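Local coordinates for flavodoxin (Fusobacterium nucleatum, PDB 6OHK), which binds flavin mononucleotide and probably serves as a low-potential electron donor to a number of redox enzymes, at residues A[7-12]-A[32-37]. The protein carries 1 engineered substitution. Numbering follows the deposited sequence.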
loop_
_atom_site.group_PDB
_atom_site.type_symbol
_atom_site.label_atom_id
_atom_site.label_comp_id
_atom_site.label_asym_id
_atom_site.label_seq_id
_atom_site.Cartn_x
_atom_site.Cartn_y
_atom_site.Cartn_z
ATOM N N ILE A 7 0.489 -13.215 5.139
ATOM C CA ILE A 7 0.309 -11.850 4.662
ATOM C C ILE A 7 -0.423 -11.889 3.329
ATOM O O ILE A 7 0.017 -12.544 2.386
ATOM C CB ILE A 7 1.673 -11.178 4.510
ATOM C CG1 ILE A 7 2.402 -11.106 5.856
ATOM C CG2 ILE A 7 1.508 -9.785 3.920
ATOM C CD1 ILE A 7 3.909 -10.947 5.735
ATOM N N GLY A 8 -1.535 -11.185 3.254
ATOM C CA GLY A 8 -2.237 -11.013 1.988
ATOM C C GLY A 8 -1.788 -9.762 1.275
ATOM O O GLY A 8 -1.891 -8.670 1.840
ATOM N N ILE A 9 -1.282 -9.913 0.063
ATOM C CA ILE A 9 -0.805 -8.804 -0.756
ATOM C C ILE A 9 -1.800 -8.588 -1.879
ATOM O O ILE A 9 -2.060 -9.512 -2.666
ATOM C CB ILE A 9 0.583 -9.115 -1.328
ATOM C CG1 ILE A 9 1.560 -9.504 -0.220
ATOM C CG2 ILE A 9 1.080 -7.939 -2.153
ATOM C CD1 ILE A 9 2.883 -10.015 -0.752
ATOM N N PHE A 10 -2.367 -7.401 -1.958
ATOM C CA PHE A 10 -3.397 -7.068 -2.940
ATOM C C PHE A 10 -2.931 -5.863 -3.738
ATOM O O PHE A 10 -2.534 -4.865 -3.142
ATOM C CB PHE A 10 -4.695 -6.730 -2.229
ATOM C CG PHE A 10 -5.320 -7.937 -1.556
ATOM C CD1 PHE A 10 -4.876 -8.397 -0.308
ATOM C CD2 PHE A 10 -6.313 -8.652 -2.195
ATOM C CE1 PHE A 10 -5.404 -9.531 0.243
ATOM C CE2 PHE A 10 -6.851 -9.795 -1.628
ATOM C CZ PHE A 10 -6.394 -10.223 -0.426
ATOM N N TYR A 11 -2.934 -5.971 -5.065
ATOM C CA TYR A 11 -2.422 -4.894 -5.908
ATOM C C TYR A 11 -3.315 -4.706 -7.120
ATOM O O TYR A 11 -4.119 -5.570 -7.464
ATOM C CB TYR A 11 -0.965 -5.158 -6.335
ATOM C CG TYR A 11 -0.852 -6.202 -7.391
ATOM C CD1 TYR A 11 -0.860 -7.550 -7.073
ATOM C CD2 TYR A 11 -0.766 -5.850 -8.742
ATOM C CE1 TYR A 11 -0.799 -8.518 -8.061
ATOM C CE2 TYR A 11 -0.710 -6.825 -9.733
ATOM C CZ TYR A 11 -0.726 -8.150 -9.374
ATOM O OH TYR A 11 -0.670 -9.090 -10.437
ATOM N N ALA A 12 -3.083 -3.596 -7.818
ATOM C CA ALA A 12 -3.616 -3.367 -9.146
ATOM C C ALA A 12 -2.521 -2.731 -9.970
ATOM O O ALA A 12 -1.602 -2.129 -9.433
ATOM C CB ALA A 12 -4.829 -2.442 -9.094
ATOM N N ASP A 32 8.654 -15.913 4.621
ATOM C CA ASP A 32 7.413 -15.691 5.336
ATOM C C ASP A 32 6.271 -16.083 4.417
ATOM O O ASP A 32 6.364 -15.918 3.199
ATOM C CB ASP A 32 7.282 -14.196 5.645
ATOM C CG ASP A 32 8.442 -13.670 6.467
ATOM O OD1 ASP A 32 8.810 -14.325 7.458
ATOM O OD2 ASP A 32 8.986 -12.601 6.119
ATOM N N ASP A 33 5.166 -16.510 4.972
ATOM C CA ASP A 33 4.017 -16.905 4.174
ATOM C C ASP A 33 3.246 -15.690 3.665
ATOM O O ASP A 33 2.935 -14.777 4.426
ATOM C CB ASP A 33 3.079 -17.779 4.987
ATOM C CG ASP A 33 3.650 -19.168 5.266
ATOM O OD1 ASP A 33 4.543 -19.642 4.538
ATOM O OD2 ASP A 33 3.179 -19.796 6.232
ATOM N N PHE A 34 2.943 -15.702 2.380
ATOM C CA PHE A 34 2.147 -14.651 1.759
ATOM C C PHE A 34 1.315 -15.257 0.648
ATOM O O PHE A 34 1.614 -16.337 0.126
ATOM C CB PHE A 34 2.998 -13.476 1.252
ATOM C CG PHE A 34 3.931 -13.850 0.148
ATOM C CD1 PHE A 34 3.480 -13.925 -1.160
ATOM C CD2 PHE A 34 5.248 -14.168 0.416
ATOM C CE1 PHE A 34 4.321 -14.321 -2.169
ATOM C CE2 PHE A 34 6.075 -14.546 -0.610
ATOM C CZ PHE A 34 5.600 -14.630 -1.885
ATOM N N LYS A 35 0.264 -14.536 0.264
ATOM C CA LYS A 35 -0.566 -14.875 -0.887
ATOM C C LYS A 35 -0.870 -13.572 -1.602
ATOM O O LYS A 35 -1.198 -12.574 -0.933
ATOM C CB LYS A 35 -1.880 -15.502 -0.447
ATOM C CG LYS A 35 -1.845 -16.913 0.065
ATOM C CD LYS A 35 -3.105 -17.642 -0.500
ATOM C CE LYS A 35 -3.058 -17.823 -2.041
ATOM N NZ LYS A 35 -4.414 -17.855 -2.739
ATOM N N THR A 36 -0.772 -13.555 -2.920
ATOM C CA THR A 36 -0.865 -12.329 -3.704
ATOM C C THR A 36 -2.064 -12.375 -4.620
ATOM O O THR A 36 -2.347 -13.421 -5.235
ATOM C CB THR A 36 0.415 -12.131 -4.503
ATOM O OG1 THR A 36 1.492 -12.077 -3.550
ATOM C CG2 THR A 36 0.390 -10.874 -5.335
ATOM N N PHE A 37 -2.742 -11.247 -4.756
ATOM C CA PHE A 37 -3.983 -11.126 -5.494
ATOM C C PHE A 37 -3.995 -9.831 -6.273
ATOM O O PHE A 37 -3.550 -8.792 -5.764
ATOM C CB PHE A 37 -5.174 -11.052 -4.527
ATOM C CG PHE A 37 -5.284 -12.215 -3.587
ATOM C CD1 PHE A 37 -4.566 -12.227 -2.409
ATOM C CD2 PHE A 37 -6.106 -13.292 -3.871
ATOM C CE1 PHE A 37 -4.642 -13.286 -1.516
ATOM C CE2 PHE A 37 -6.211 -14.332 -2.983
ATOM C CZ PHE A 37 -5.482 -14.328 -1.787
#
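The rings of F10 and F37 lie almost parallel, planes at 6° and centroids 4.5 Å apart, in a parallel-displaced arrangement slid so far that they barely overlap. One face of F10 carries F37 CD1, which sits toward the rim, 3.4 Å from F10 CZ. At the edge of the F37 ring, near its plane, comes I9 O; at the edge of the Y11 ring lies T36 CG2, 3.8 Å from Y11 CE1. These contacts join the two parallel strands of the first beta-alpha-beta unit of the flavodoxin fold, linked by helix 17-28. Both phenylalanines have CG anti to the carbonyl carbon, and similar chi2 values (81° for F10, 85° for F37) turn the rings nearly parallel. G8, two residues before F10 on the same face, suits its place because a CB there would clash with F10 CE1. Five backbone hydrogen bonds set the register: as in parallel pairing, I7 and I9 each use both N and O, bonding to the residues flanking their partners F34 and T36, with I9 N to K35 O at 2.8 Å and F37 N to I9 O at 2.8 Å. On the helix-facing side, I9 CD1 lies 4.0 Å from F34 CD1 and also touches T36 OG1. Threonine suits its place because its methyl packs against Y11 while its hydroxyl is hydrogen-bonded to E26 of helix 17-28. Y11, the last residue of its strand, stands next to the FMN-binding residues T13 and T18, its side chain about 7 Å from the bound FMN. Y11 CD1 comes within 3.2 Å of F37 O, the same oxygen that accepts the hydrogen bond from Y11 N.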